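PDB 2C9E: peridinin-chlorophyll A protein from Amphidinium carterae, which probably serves as a water-soluble light-harvesting antenna, holding peridinin and chlorophyll a to capture blue-green sunlight for photosynthesis. Local coordinates for residues A[120-123]-A[124-128]; A[27-30]-A[31-35]; A[276-280]-A[281-285]. All blocks are in the same frame, centred on the assembly; numbering follows the deposited sequence.

Contact 1: A[120-123]-A[124-128]; sequences RELQ and GKLFA. Unlike the reference sequence in segment 124-128: Ala128 (reference Gly). With PID (peridinin), chain D.
Leu122 and Leu126, one helical turn apart, meet through CD1 of Leu122 and CG of Leu126 at 3.7 Å. Beside them a peridinin runs past Gln123, Leu126 and Phe127. Gln123 reaches it with an extended chain: CG stands anti to the backbone N (chi1 -175°), and NE2 donates to peridinin O1 at 3.0 Å with an N-H...O angle of 152°. The same NE2 is hydrogen-bonded to the digalactosyl diacyl glycerol, so a single amide nitrogen ties pigment and lipid together. With an alanine here, peridinin O1 would probably lose this donor and the lipid its amide partner. Leu126 CD1 lies 3.5 Å from C15 of the polyene, while Phe127 turns one ring face to the pigment's terminal ring, with peridinin C1 offset toward the rim. Successive i to i+4 backbone bonds fix the spacing of these groups; in one, Phe127 N donates to Gln123 O at 2.9 Å. Farther out, Leu122 packs on helix 28-39 and chlorophyll a, and Phe127 on helix 132-152. Such a helix, with Leu122, Gln123, Leu126 and Phe127 contacting chlorophyll, lipid and carotenoid between them, is characteristic of the pigment-lined interior of the all-helical peridinin-chlorophyll protein.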
loop_
_atom_site.group_PDB
_atom_site.type_symbol
_atom_site.label_atom_id
_atom_site.label_comp_id
_atom_site.label_asym_id
_atom_site.label_seq_id
_atom_site.Cartn_x
_atom_site.Cartn_y
_atom_site.Cartn_z
ATOM N N ARG A 120 2.670 15.485 11.539
ATOM C CA ARG A 120 2.595 16.956 11.630
ATOM C C ARG A 120 3.836 17.684 11.087
ATOM O O ARG A 120 3.735 18.756 10.476
ATOM C CB ARG A 120 2.408 17.400 13.078
ATOM C CG ARG A 120 2.477 18.917 13.298
ATOM C CD ARG A 120 1.696 19.264 14.552
ATOM N NE ARG A 120 2.461 20.000 15.564
ATOM C CZ ARG A 120 2.445 21.328 15.708
ATOM N NH1 ARG A 120 1.707 22.106 14.896
ATOM N NH2 ARG A 120 3.135 21.880 16.702
ATOM N N GLU A 121 5.011 17.130 11.340
ATOM C CA GLU A 121 6.238 17.734 10.841
ATOM C C GLU A 121 6.260 17.543 9.311
ATOM O O GLU A 121 6.804 18.342 8.587
ATOM C CB GLU A 121 7.446 17.046 11.474
ATOM C CG GLU A 121 7.752 17.379 12.947
ATOM C CD GLU A 121 6.569 17.237 13.956
ATOM O OE1 GLU A 121 5.773 16.230 13.903
ATOM O OE2 GLU A 121 6.471 18.155 14.836
ATOM N N LEU A 122 5.654 16.472 8.818
ATOM C CA LEU A 122 5.644 16.254 7.388
ATOM C C LEU A 122 4.720 17.259 6.756
ATOM O O LEU A 122 5.055 17.899 5.772
ATOM C CB LEU A 122 5.156 14.854 7.056
ATOM C CG LEU A 122 4.690 14.679 5.611
ATOM C CD1 LEU A 122 5.860 14.903 4.642
ATOM C CD2 LEU A 122 4.065 13.286 5.457
ATOM N N GLN A 123 3.533 17.384 7.312
ATOM C CA GLN A 123 2.593 18.322 6.743
ATOM C C GLN A 123 3.200 19.741 6.719
ATOM O O GLN A 123 3.079 20.471 5.717
ATOM C CB GLN A 123 1.267 18.265 7.500
ATOM C CG GLN A 123 0.242 19.124 6.865
ATOM C CD GLN A 123 -1.132 18.702 7.237
ATOM O OE1 GLN A 123 -1.454 17.509 7.208
ATOM N NE2 GLN A 123 -1.981 19.674 7.586
ATOM N N GLY A 124 3.869 20.135 7.804
ATOM C CA GLY A 124 4.498 21.444 7.784
ATOM C C GLY A 124 5.534 21.554 6.652
ATOM O O GLY A 124 5.623 22.584 6.008
ATOM N N LYS A 125 6.317 20.518 6.393
ATOM C CA LYS A 125 7.283 20.585 5.302
ATOM C C LYS A 125 6.588 20.671 3.955
ATOM O O LYS A 125 7.104 21.314 3.042
ATOM C CB LYS A 125 8.218 19.354 5.235
ATOM C CG LYS A 125 9.135 19.086 6.447
ATOM C CD LYS A 125 10.129 17.935 6.156
ATOM C CE LYS A 125 11.224 17.704 7.281
ATOM N NZ LYS A 125 10.745 17.017 8.550
ATOM N N LEU A 126 5.448 19.999 3.797
ATOM C CA LEU A 126 4.757 20.005 2.510
ATOM C C LEU A 126 4.195 21.428 2.249
ATOM O O LEU A 126 4.288 21.997 1.130
ATOM C CB LEU A 126 3.660 18.915 2.496
ATOM C CG LEU A 126 4.124 17.420 2.476
ATOM C CD1 LEU A 126 2.980 16.460 2.765
ATOM C CD2 LEU A 126 4.701 17.052 1.119
ATOM N N PHE A 127 3.632 22.014 3.291
ATOM C CA PHE A 127 3.106 23.366 3.184
ATOM C C PHE A 127 4.257 24.327 2.812
ATOM O O PHE A 127 4.118 25.144 1.897
ATOM C CB PHE A 127 2.495 23.799 4.512
ATOM C CG PHE A 127 1.902 25.186 4.497
ATOM C CD1 PHE A 127 0.932 25.532 3.577
ATOM C CD2 PHE A 127 2.216 26.105 5.510
ATOM C CE1 PHE A 127 0.256 26.778 3.672
ATOM C CE2 PHE A 127 1.555 27.343 5.605
ATOM C CZ PHE A 127 0.570 27.670 4.681
ATOM N N ALA A 128 5.395 24.221 3.498
ATOM C CA ALA A 128 6.493 25.112 3.212
ATOM C C ALA A 128 6.934 25.069 1.755
ATOM O O ALA A 128 7.503 26.015 1.261
ATOM C CB ALA A 128 7.635 24.796 4.091
HETATM C C1 PID D . -0.757 23.509 7.129
HETATM C C2 PID D . -0.949 24.710 8.058
HETATM C C3 PID D . -2.424 25.119 8.039
HETATM C C4 PID D . -2.799 25.531 6.611
HETATM C C5 PID D . -2.779 24.363 5.619
HETATM C C6 PID D . -1.623 23.380 5.869
HETATM C C7 PID D . -1.147 22.720 4.731
HETATM C C8 PID D . -1.296 21.365 4.432
HETATM C C9 PID D . -0.816 20.740 3.276
HETATM C C10 PID D . -0.116 21.320 2.219
HETATM C C11 PID D . -0.932 19.436 3.006
HETATM C C12 PID D . -0.301 19.171 1.860
HETATM C C13 PID D . -0.041 17.878 1.399
HETATM C C14 PID D . 0.657 17.480 0.254
HETATM C C15 PID D . 0.861 16.117 0.027
HETATM C C16 PID D . 1.619 15.564 -1.009
HETATM C C17 PID D . 1.814 14.182 -1.071
HETATM C C18 PID D . 2.652 13.553 -1.992
HETATM C C19 PID D . 2.869 12.173 -1.975
HETATM C C20 PID D . 3.799 11.574 -2.829
HETATM C C21 PID D . 4.137 10.220 -2.880
HETATM C C22 PID D . 5.154 9.791 -3.737
HETATM C C23 PID D . 5.614 8.571 -3.881
HETATM C C24 PID D . 6.174 7.389 -4.002
HETATM C C25 PID D . 5.708 6.346 -5.033
HETATM C C26 PID D . 5.883 4.905 -4.538
HETATM C C27 PID D . 7.268 4.628 -3.944
HETATM C C28 PID D . 7.462 5.575 -2.752
HETATM C C29 PID D . 7.416 7.054 -3.157
HETATM C C30 PID D . 8.397 2.599 -3.330
HETATM C C31 PID D . 8.366 1.081 -3.150
HETATM C CM1 PID D . 0.655 22.923 7.152
HETATM C CM2 PID D . -2.692 24.976 4.219
HETATM C CM3 PID D . -4.108 23.610 5.732
HETATM C CM4 PID D . 1.237 18.522 -0.707
HETATM C CM5 PID D . 3.363 9.196 -2.045
HETATM C CM6 PID D . 4.228 6.528 -5.385
HETATM C CM7 PID D . 6.547 6.542 -6.299
HETATM C CM8 PID D . 7.459 7.888 -1.873
HETATM O O1 PID D . -1.836 22.578 7.042
HETATM O O2 PID D . -2.603 26.246 8.900
HETATM O O3 PID D . 0.096 22.522 2.040
HETATM O O4 PID D . 0.207 20.330 1.333
HETATM O O5 PID D . 8.575 7.343 -3.945
HETATM O O6 PID D . 7.216 3.241 -3.556
HETATM O O7 PID D . 9.478 3.190 -3.340
#

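Contact 2: A[27-30]-A[31-35]; sequences SAIA and KYIAD. With PID (peridinin), chain D.
The Tyr32 ring has Ile29 O at its edge, near the ring plane, and Tyr32 CB rests 3.2 Å from Ala28 O. With CG anti to the backbone N (chi1 165°), the ring leaves the helix toward Phe116, Leu122 and a chlorophyll a, and its OH is hydrogen-bonded to Pro117 O. The other flat group is the conjugated chain of peridinin, along which Ile29 lies: CG1 is 3.6 Å from C19, and CG2 is 3.6 Å from the methyl CM5. The two branches of this one side chain thus touch neighbouring parts of the pigment. CG2 also meets CD1 of Ile33 at 3.8 Å, a contact across one helical turn, and Ile33 in turn touches a second peridinin. At the pigment's acetate-bearing ring, Ala30 CA approaches the methyl CM8 at 3.7 Å. Ser27 is the N-cap of helix 28-39: its OG accepts weak bonds from Ile29 N and Ala30 N, the latter at 3.5 Å. The i to i+4 ladder begins at the cap residue itself, with Lys31 N on Ser27 O, and includes a nearly straight bond from Ile33 N to Ile29 O (2.9 Å, N-H...O angle 173°). Ladder and cap take up much of the backbone polarity, and Ser204 OG bonds Ala34 O, while the pigment meets aliphatic carbon from Ile29 and Ala30, which suggests that this part of it is held mainly by dispersion and shape.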
loop_
_atom_site.group_PDB
_atom_site.type_symbol
_atom_site.label_atom_id
_atom_site.label_comp_id
_atom_site.label_asym_id
_atom_site.label_seq_id
_atom_site.Cartn_x
_atom_site.Cartn_y
_atom_site.Cartn_z
ATOM N N SER A 27 11.062 13.274 -2.238
ATOM C CA SER A 27 10.424 14.394 -1.579
ATOM C C SER A 27 10.412 14.243 -0.043
ATOM O O SER A 27 11.075 13.397 0.535
ATOM C CB SER A 27 8.979 14.511 -2.078
ATOM O OG SER A 27 8.268 13.331 -1.726
ATOM N N ALA A 28 9.664 15.099 0.607
ATOM C CA ALA A 28 9.555 15.042 2.031
ATOM C C ALA A 28 8.751 13.765 2.356
ATOM O O ALA A 28 8.910 13.172 3.432
ATOM C CB ALA A 28 8.846 16.294 2.527
ATOM N N ILE A 29 7.912 13.325 1.413
ATOM C CA ILE A 29 7.123 12.116 1.623
ATOM C C ILE A 29 8.018 10.877 1.568
ATOM O O ILE A 29 7.951 10.034 2.454
ATOM C CB ILE A 29 6.024 12.003 0.559
ATOM C CG1 ILE A 29 5.014 13.110 0.783
ATOM C CG2 ILE A 29 5.320 10.669 0.613
ATOM C CD1 ILE A 29 3.941 12.737 1.750
ATOM N N ALA A 30 8.870 10.776 0.544
ATOM C CA ALA A 30 9.757 9.618 0.399
ATOM C C ALA A 30 10.580 9.445 1.675
ATOM O O ALA A 30 10.761 8.338 2.170
ATOM C CB ALA A 30 10.689 9.802 -0.832
ATOM N N LYS A 31 11.088 10.555 2.193
ATOM C CA LYS A 31 11.938 10.513 3.393
ATOM C C LYS A 31 11.109 10.266 4.633
ATOM O O LYS A 31 11.581 9.582 5.554
ATOM C CB LYS A 31 12.742 11.822 3.570
ATOM C CG LYS A 31 13.631 12.084 2.382
ATOM C CD LYS A 31 14.271 13.459 2.394
ATOM C CE LYS A 31 15.317 13.538 1.309
ATOM N NZ LYS A 31 16.176 14.701 1.596
ATOM N N TYR A 32 9.887 10.803 4.680
ATOM C CA TYR A 32 9.071 10.516 5.855
ATOM C C TYR A 32 8.732 9.010 5.939
ATOM O O TYR A 32 8.862 8.423 6.995
ATOM C CB TYR A 32 7.781 11.316 5.830
ATOM C CG TYR A 32 6.761 10.811 6.793
ATOM C CD1 TYR A 32 6.779 11.223 8.129
ATOM C CD2 TYR A 32 5.795 9.865 6.395
ATOM C CE1 TYR A 32 5.870 10.708 9.060
ATOM C CE2 TYR A 32 4.869 9.326 7.335
ATOM C CZ TYR A 32 4.909 9.755 8.665
ATOM O OH TYR A 32 3.996 9.273 9.608
ATOM N N ILE A 33 8.309 8.389 4.836
ATOM C CA ILE A 33 7.969 6.958 4.879
ATOM C C ILE A 33 9.194 6.120 5.254
ATOM O O ILE A 33 9.109 5.233 6.103
ATOM C CB ILE A 33 7.404 6.452 3.554
ATOM C CG1 ILE A 33 6.149 7.232 3.193
ATOM C CG2 ILE A 33 7.108 4.964 3.667
ATOM C CD1 ILE A 33 5.648 7.043 1.785
ATOM N N ALA A 34 10.333 6.448 4.638
ATOM C CA ALA A 34 11.601 5.790 4.892
ATOM C C ALA A 34 11.991 5.820 6.351
ATOM O O ALA A 34 12.487 4.808 6.860
ATOM C CB ALA A 34 12.682 6.444 4.104
ATOM N N ASP A 35 11.794 6.958 7.025
ATOM C CA ASP A 35 12.188 7.043 8.427
ATOM C C ASP A 35 11.076 7.023 9.452
ATOM O O ASP A 35 11.364 7.059 10.653
ATOM C CB ASP A 35 13.001 8.315 8.715
ATOM C CG ASP A 35 14.225 8.477 7.818
ATOM O OD1 ASP A 35 14.852 7.468 7.374
ATOM O OD2 ASP A 35 14.567 9.660 7.576
HETATM C C1 PID D . -0.757 23.509 7.129
HETATM C C2 PID D . -0.949 24.710 8.058
HETATM C C3 PID D . -2.424 25.119 8.039
HETATM C C4 PID D . -2.799 25.531 6.611
HETATM C C5 PID D . -2.779 24.363 5.619
HETATM C C6 PID D . -1.623 23.380 5.869
HETATM C C7 PID D . -1.147 22.720 4.731
HETATM C C8 PID D . -1.296 21.365 4.432
HETATM C C9 PID D . -0.816 20.740 3.276
HETATM C C10 PID D . -0.116 21.320 2.219
HETATM C C11 PID D . -0.932 19.436 3.006
HETATM C C12 PID D . -0.301 19.171 1.860
HETATM C C13 PID D . -0.041 17.878 1.399
HETATM C C14 PID D . 0.657 17.480 0.254
HETATM C C15 PID D . 0.861 16.117 0.027
HETATM C C16 PID D . 1.619 15.564 -1.009
HETATM C C17 PID D . 1.814 14.182 -1.071
HETATM C C18 PID D . 2.652 13.553 -1.992
HETATM C C19 PID D . 2.869 12.173 -1.975
HETATM C C20 PID D . 3.799 11.574 -2.829
HETATM C C21 PID D . 4.137 10.220 -2.880
HETATM C C22 PID D . 5.154 9.791 -3.737
HETATM C C23 PID D . 5.614 8.571 -3.881
HETATM C C24 PID D . 6.174 7.389 -4.002
HETATM C C25 PID D . 5.708 6.346 -5.033
HETATM C C26 PID D . 5.883 4.905 -4.538
HETATM C C27 PID D . 7.268 4.628 -3.944
HETATM C C28 PID D . 7.462 5.575 -2.752
HETATM C C29 PID D . 7.416 7.054 -3.157
HETATM C C30 PID D . 8.397 2.599 -3.330
HETATM C C31 PID D . 8.366 1.081 -3.150
HETATM C CM1 PID D . 0.655 22.923 7.152
HETATM C CM2 PID D . -2.692 24.976 4.219
HETATM C CM3 PID D . -4.108 23.610 5.732
HETATM C CM4 PID D . 1.237 18.522 -0.707
HETATM C CM5 PID D . 3.363 9.196 -2.045
HETATM C CM6 PID D . 4.228 6.528 -5.385
HETATM C CM7 PID D . 6.547 6.542 -6.299
HETATM C CM8 PID D . 7.459 7.888 -1.873
HETATM O O1 PID D . -1.836 22.578 7.042
HETATM O O2 PID D . -2.603 26.246 8.900
HETATM O O3 PID D . 0.096 22.522 2.040
HETATM O O4 PID D . 0.207 20.330 1.333
HETATM O O5 PID D . 8.575 7.343 -3.945
HETATM O O6 PID D . 7.216 3.241 -3.556
HETATM O O7 PID D . 9.478 3.190 -3.340
#

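Contact 3: A[276-280]-A[281-285]; sequences ATADP and AKFKA. Unlike the reference sequence in segment 276-280: Asp279 (reference His). With PID (peridinin), chain J.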
loop_
_atom_site.group_PDB
_atom_site.type_symbol
_atom_site.label_atom_id
_atom_site.label_comp_id
_atom_site.label_asym_id
_atom_site.label_seq_id
_atom_site.Cartn_x
_atom_site.Cartn_y
_atom_site.Cartn_z
ATOM N N ALA A 276 -2.707 -17.008 -6.305
ATOM C CA ALA A 276 -3.191 -18.017 -7.224
ATOM C C ALA A 276 -4.271 -17.430 -8.118
ATOM O O ALA A 276 -4.438 -17.858 -9.254
ATOM C CB ALA A 276 -3.737 -19.214 -6.450
ATOM N N THR A 277 -4.969 -16.416 -7.622
ATOM C CA THR A 277 -6.046 -15.801 -8.376
ATOM C C THR A 277 -5.685 -14.662 -9.335
ATOM O O THR A 277 -6.565 -14.132 -10.018
ATOM C CB THR A 277 -7.105 -15.329 -7.417
ATOM O OG1 THR A 277 -6.802 -14.001 -6.959
ATOM C CG2 THR A 277 -7.115 -16.263 -6.227
ATOM N N ALA A 278 -4.408 -14.293 -9.388
ATOM C CA ALA A 278 -3.936 -13.242 -10.286
ATOM C C ALA A 278 -3.575 -13.743 -11.686
ATOM O O ALA A 278 -3.363 -14.936 -11.919
ATOM C CB ALA A 278 -2.664 -12.574 -9.685
ATOM N N ASP A 279 -3.450 -12.813 -12.621
ATOM C CA ASP A 279 -2.990 -13.175 -13.946
ATOM C C ASP A 279 -1.545 -13.532 -13.639
ATOM O O ASP A 279 -0.814 -12.704 -13.137
ATOM C CB ASP A 279 -3.005 -11.966 -14.852
ATOM C CG ASP A 279 -2.461 -12.261 -16.208
ATOM O OD1 ASP A 279 -1.299 -12.718 -16.301
ATOM O OD2 ASP A 279 -3.204 -12.019 -17.184
ATOM N N PRO A 280 -1.134 -14.775 -13.925
ATOM C CA PRO A 280 0.190 -15.370 -13.719
ATOM C C PRO A 280 1.365 -14.690 -14.401
ATOM O O PRO A 280 2.440 -14.498 -13.781
ATOM C CB PRO A 280 0.015 -16.803 -14.231
ATOM C CG PRO A 280 -1.437 -17.078 -14.068
ATOM C CD PRO A 280 -2.073 -15.774 -14.483
ATOM N N ALA A 281 1.196 -14.353 -15.682
ATOM C CA ALA A 281 2.291 -13.723 -16.401
ATOM C C ALA A 281 2.454 -12.311 -15.865
ATOM O O ALA A 281 3.574 -11.844 -15.700
ATOM C CB ALA A 281 2.051 -13.703 -17.964
ATOM N N LYS A 282 1.347 -11.645 -15.574
ATOM C CA LYS A 282 1.439 -10.304 -15.061
ATOM C C LYS A 282 2.047 -10.295 -13.675
ATOM O O LYS A 282 2.906 -9.468 -13.404
ATOM C CB LYS A 282 0.072 -9.643 -15.057
ATOM C CG LYS A 282 -0.193 -8.995 -16.404
ATOM C CD LYS A 282 -1.566 -8.394 -16.561
ATOM C CE LYS A 282 -1.783 -8.064 -18.048
ATOM N NZ LYS A 282 -2.859 -7.067 -18.226
ATOM N N PHE A 283 1.631 -11.221 -12.819
ATOM C CA PHE A 283 2.178 -11.266 -11.479
ATOM C C PHE A 283 3.668 -11.552 -11.565
ATOM O O PHE A 283 4.496 -10.775 -11.062
ATOM C CB PHE A 283 1.472 -12.322 -10.655
ATOM C CG PHE A 283 1.815 -12.278 -9.201
ATOM C CD1 PHE A 283 2.977 -12.890 -8.728
ATOM C CD2 PHE A 283 1.009 -11.588 -8.319
ATOM C CE1 PHE A 283 3.331 -12.812 -7.395
ATOM C CE2 PHE A 283 1.355 -11.492 -6.964
ATOM C CZ PHE A 283 2.521 -12.106 -6.503
ATOM N N LYS A 284 3.999 -12.641 -12.243
ATOM C CA LYS A 284 5.380 -13.029 -12.418
ATOM C C LYS A 284 6.264 -11.874 -12.848
ATOM O O LYS A 284 7.386 -11.706 -12.339
ATOM C CB LYS A 284 5.521 -14.101 -13.479
ATOM C CG LYS A 284 6.878 -14.780 -13.397
ATOM C CD LYS A 284 7.131 -15.623 -14.641
ATOM C CE LYS A 284 8.359 -16.525 -14.519
ATOM N NZ LYS A 284 7.911 -17.946 -14.793
ATOM N N ALA A 285 5.749 -11.100 -13.799
ATOM C CA ALA A 285 6.473 -9.977 -14.358
ATOM C C ALA A 285 6.806 -8.844 -13.380
ATOM O O ALA A 285 7.685 -8.056 -13.660
ATOM C CB ALA A 285 5.710 -9.407 -15.595
HETATM C C1 PID J . 5.646 -17.274 -10.204
HETATM C C2 PID J . 5.601 -17.911 -11.595
HETATM C C3 PID J . 4.278 -17.539 -12.269
HETATM C C4 PID J . 3.163 -18.180 -11.440
HETATM C C5 PID J . 3.000 -17.480 -10.087
HETATM C C6 PID J . 4.340 -17.139 -9.411
HETATM C C7 PID J . 4.315 -17.082 -8.015
HETATM C C8 PID J . 4.753 -16.024 -7.214
HETATM C C9 PID J . 4.671 -16.024 -5.818
HETATM C C10 PID J . 4.154 -17.026 -5.001
HETATM C C11 PID J . 5.051 -15.032 -5.011
HETATM C C12 PID J . 4.783 -15.375 -3.747
HETATM C C13 PID J . 4.998 -14.555 -2.639
HETATM C C14 PID J . 4.734 -14.862 -1.302
HETATM C C15 PID J . 5.017 -13.901 -0.329
HETATM C C16 PID J . 4.807 -14.030 1.043
HETATM C C17 PID J . 5.135 -12.983 1.905
HETATM C C18 PID J . 4.921 -13.058 3.280
HETATM C C19 PID J . 5.214 -12.018 4.164
HETATM C C20 PID J . 4.925 -12.139 5.524
HETATM C C21 PID J . 5.133 -11.151 6.487
HETATM C C22 PID J . 4.751 -11.385 7.807
HETATM C C23 PID J . 4.873 -10.481 8.743
HETATM C C24 PID J . 4.973 -9.555 9.661
HETATM C C25 PID J . 3.825 -8.578 9.956
HETATM C C26 PID J . 4.366 -7.145 9.996
HETATM C C27 PID J . 5.578 -7.006 10.926
HETATM C C28 PID J . 6.706 -7.959 10.514
HETATM C C29 PID J . 6.254 -9.422 10.496
HETATM C C30 PID J . 5.559 -4.681 11.426
HETATM C C31 PID J . 6.169 -3.283 11.289
HETATM C CM1 PID J . 6.988 -17.441 -9.488
HETATM C CM2 PID J . 2.145 -18.418 -9.237
HETATM C CM3 PID J . 2.212 -16.191 -10.333
HETATM C CM4 PID J . 4.149 -16.220 -0.904
HETATM C CM5 PID J . 5.823 -9.828 6.148
HETATM C CM6 PID J . 2.747 -8.638 8.870
HETATM C CM7 PID J . 3.188 -8.919 11.308
HETATM C CM8 PID J . 7.407 -10.282 9.972
HETATM O O1 PID J . 4.983 -16.016 -10.033
HETATM O O2 PID J . 4.219 -17.999 -13.621
HETATM O O3 PID J . 3.653 -18.083 -5.385
HETATM O O4 PID J . 4.229 -16.623 -3.696
HETATM O O5 PID J . 5.944 -9.830 11.829
HETATM O O6 PID J . 6.153 -5.701 10.755
HETATM O O7 PID J . 4.567 -4.875 12.125
HETATM O O HOH W 1 -4.493 -9.640 -17.888
#
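This is an N-capping contact at the start of a short helix: the turn that follows helix 261-276 leads through Asp279, the N-cap residue, into helix 280-285. The evidence is a bond from Lys282 N to Asp279 OD1 of 2.9 Å with an N-H...O angle of 169°. It is straight at the hydrogen, yet the amide meets OD1 from above the carboxylate plane, 41° out of it. With CG anti to the backbone N (chi1 177°), the carboxylate of Asp279 is carried forward over the first turn to the amide of Lys282. Its own carbonyl then takes the amide of Phe283, at 2.9 Å from Asp279 O to Phe283 N, and Pro280 O takes that of Lys284, so the helical ladder starts at the cap residue itself. Asp279 N is in turn hydrogen-bonded to Thr231 OG1, which ties the cap to helix 215-231.

One turn into the helix, Phe283 joins protein to pigment. Its CD2 packs at 4.0 Å against CB of Ala278, while CE1 comes within 3.5 Å of peridinin C8, and Met232 and Val228 add further contacts. Lys284 runs its aliphatic part past the pigment's terminal ring, with CG 3.8 Å from peridinin C2. The helix entrance thus forms part of the wall for this peridinin, and Phe283 and Lys284 also touch a second one.

At the exposed end of the contact, the chain of Lys282 crosses Asp279, with its NZ in a salt bridge to Glu227. No direct ion pair joins Lys282 and Asp279, since NZ and OD2 are 5.1 Å apart. A water spans them instead, donating to Asp279 OD2 at 2.8 Å and accepting a weak bond from Lys282 NZ.

Overall arrangement
Along the chain contact 2 comes first, on helix 28-39, then contact 1 on helix 119-128, and last contact 3, at the entrance to helix 280-285. Contacts 1 and 2 are neighbours, their centres 11 Å apart: Leu122 CD2 meets Ile29 CD1 at 3.7 Å, and the two helices hold different parts of one peridinin. Both fall in the N-terminal peridinin-chlorophyll-binding region. Contact 3 belongs to the C-terminal one and lies across the chain's centre, its centre about 39 Å from that of contact 1 and 30 Å from that of contact 2; it serves another peridinin. Both halves of this all-helical protein thus line pigment sites with short helices.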